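Local structure of ribulose-1,5-bisphosphate carboxylase/oxygenase large subunit (Rhodopseudomonas palustris, 3QFW) at residues R214-I219 / A247-V252. The protein is a Rubisco-like protein of the ribulose-bisphosphate carboxylase large-chain family, probably a magnesium-dependent enzyme, whose own reaction may differ from carboxylation. Residues are numbered along the deposited sequence; the frame is centred on the assembly and turned at random.
Sequences RQLGVI and AGLVVV
L216 and I219, one turn apart on helix 209-222, receive the side chain of L249, which lies just ahead of strand 250-253. L216 makes its contact through one methyl: its CD1 lies 3.4 Å from CD1 of L249, tighter than usual for two carbons. The two leucine side chains run antiparallel, each passing alongside the other's end. With CG anti to the backbone N (chi1 -180°), L216 swings its CD1 methyl over to L249, although its CB points neither toward nor away from that residue. One turn on, I219 N donates a backbone hydrogen bond to Q215 O, and the CB of I219 points toward L249. Its CG2 branch does the touching, 3.7 Å from CD1 of L249 and 4.2 Å from CD2 of L249, while CG1, beside the backbone N (chi1 -68°), carries CD1 of I219 away from L249. L249 CD1 is thus shared by both helix residues. No hydrogen bond joins the segments; about 100 Å² is buried, both sides summed, and the side chains that touch are all apolar. V227 of the neighbouring strand 226-229 touches both I219 and L249, and F177 of helix 177-195 also packs on I219. Beyond L249, backbone hydrogen bonds of V250 and V252 with V227 pair strands 226-229 and 250-253 in parallel. An outer helix linking strands 200-202 and 226-229 and packed over the parallel inner strands is typical of the beta/alpha (TIM) barrel of Rubisco large-chain catalytic domains.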
loop_
_atom_site.group_PDB
_atom_site.type_symbol
_atom_site.label_atom_id
_atom_site.label_comp_id
_atom_site.label_asym_id
_atom_site.label_seq_id
_atom_site.Cartn_x
_atom_site.Cartn_y
_atom_site.Cartn_z
ATOM N N ARG B 214 -2.440 9.223 18.300
ATOM C CA ARG B 214 -1.679 10.081 19.204
ATOM C C ARG B 214 -1.419 11.425 18.547
ATOM O O ARG B 214 -1.586 12.480 19.163
ATOM C CB ARG B 214 -0.342 9.429 19.571
ATOM C CG ARG B 214 0.555 10.279 20.475
ATOM C CD ARG B 214 1.859 9.539 20.800
ATOM N NE ARG B 214 1.601 8.173 21.251
ATOM C CZ ARG B 214 1.875 7.718 22.472
ATOM N NH1 ARG B 214 2.434 8.516 23.372
ATOM N NH2 ARG B 214 1.598 6.460 22.788
ATOM N N GLN B 215 -1.003 11.380 17.289
ATOM C CA GLN B 215 -0.719 12.597 16.543
ATOM C C GLN B 215 -1.986 13.411 16.277
ATOM O O GLN B 215 -1.946 14.645 16.258
ATOM C CB GLN B 215 0.043 12.276 15.257
ATOM C CG GLN B 215 1.504 11.924 15.536
ATOM C CD GLN B 215 2.166 11.143 14.423
ATOM O OE1 GLN B 215 1.826 11.284 13.248
ATOM N NE2 GLN B 215 3.125 10.298 14.796
ATOM N N LEU B 216 -3.104 12.718 16.088
ATOM C CA LEU B 216 -4.395 13.387 15.948
ATOM C C LEU B 216 -4.747 14.067 17.264
ATOM O O LEU B 216 -5.335 15.152 17.280
ATOM C CB LEU B 216 -5.485 12.382 15.576
ATOM C CG LEU B 216 -6.881 12.992 15.395
ATOM C CD1 LEU B 216 -6.859 13.970 14.246
ATOM C CD2 LEU B 216 -7.916 11.910 15.167
ATOM N N GLY B 217 -4.387 13.420 18.368
ATOM C CA GLY B 217 -4.566 14.006 19.685
ATOM C C GLY B 217 -3.893 15.361 19.807
ATOM O O GLY B 217 -4.486 16.316 20.312
ATOM N N VAL B 218 -2.649 15.445 19.346
ATOM C CA VAL B 218 -1.905 16.699 19.364
ATOM C C VAL B 218 -2.596 17.754 18.496
ATOM O O VAL B 218 -2.764 18.899 18.910
ATOM C CB VAL B 218 -0.451 16.505 18.880
ATOM C CG1 VAL B 218 0.261 17.852 18.750
ATOM C CG2 VAL B 218 0.310 15.561 19.819
ATOM N N ILE B 219 -3.000 17.354 17.294
ATOM C CA ILE B 219 -3.683 18.257 16.376
ATOM C C ILE B 219 -4.880 18.911 17.056
ATOM O O ILE B 219 -5.017 20.128 17.061
ATOM C CB ILE B 219 -4.160 17.511 15.115
ATOM C CG1 ILE B 219 -2.949 17.068 14.303
ATOM C CG2 ILE B 219 -5.077 18.397 14.274
ATOM C CD1 ILE B 219 -1.867 18.101 14.309
ATOM N N ALA B 247 -13.171 14.589 13.471
ATOM C CA ALA B 247 -13.939 15.577 14.234
ATOM C C ALA B 247 -13.964 16.986 13.628
ATOM O O ALA B 247 -13.707 17.975 14.323
ATOM C CB ALA B 247 -13.427 15.634 15.682
ATOM N N GLY B 248 -14.280 17.081 12.338
ATOM C CA GLY B 248 -14.445 18.373 11.692
ATOM C C GLY B 248 -13.169 18.964 11.127
ATOM O O GLY B 248 -13.164 20.087 10.592
ATOM N N LEU B 249 -12.074 18.223 11.266
ATOM C CA LEU B 249 -10.809 18.609 10.660
ATOM C C LEU B 249 -10.915 18.429 9.155
ATOM O O LEU B 249 -11.599 17.525 8.688
ATOM C CB LEU B 249 -9.682 17.709 11.178
ATOM C CG LEU B 249 -9.307 17.791 12.656
ATOM C CD1 LEU B 249 -8.141 16.856 12.958
ATOM C CD2 LEU B 249 -8.957 19.216 13.025
ATOM N N VAL B 250 -10.238 19.272 8.389
ATOM C CA VAL B 250 -10.146 19.016 6.959
ATOM C C VAL B 250 -9.131 17.882 6.760
ATOM O O VAL B 250 -7.976 17.987 7.191
ATOM C CB VAL B 250 -9.736 20.266 6.169
ATOM C CG1 VAL B 250 -9.618 19.943 4.690
ATOM C CG2 VAL B 250 -10.758 21.407 6.387
ATOM N N VAL B 251 -9.565 16.796 6.130
ATOM C CA VAL B 251 -8.661 15.664 5.891
ATOM C C VAL B 251 -8.107 15.723 4.479
ATOM O O VAL B 251 -8.844 15.552 3.505
ATOM C CB VAL B 251 -9.358 14.322 6.096
ATOM C CG1 VAL B 251 -8.392 13.149 5.728
ATOM C CG2 VAL B 251 -9.844 14.204 7.532
ATOM N N VAL B 252 -6.809 15.974 4.371
ATOM C CA VAL B 252 -6.160 16.116 3.074
ATOM C C VAL B 252 -5.408 14.822 2.778
ATOM O O VAL B 252 -4.537 14.417 3.550
ATOM C CB VAL B 252 -5.145 17.272 3.074
ATOM C CG1 VAL B 252 -4.554 17.458 1.684
ATOM C CG2 VAL B 252 -5.788 18.581 3.578
#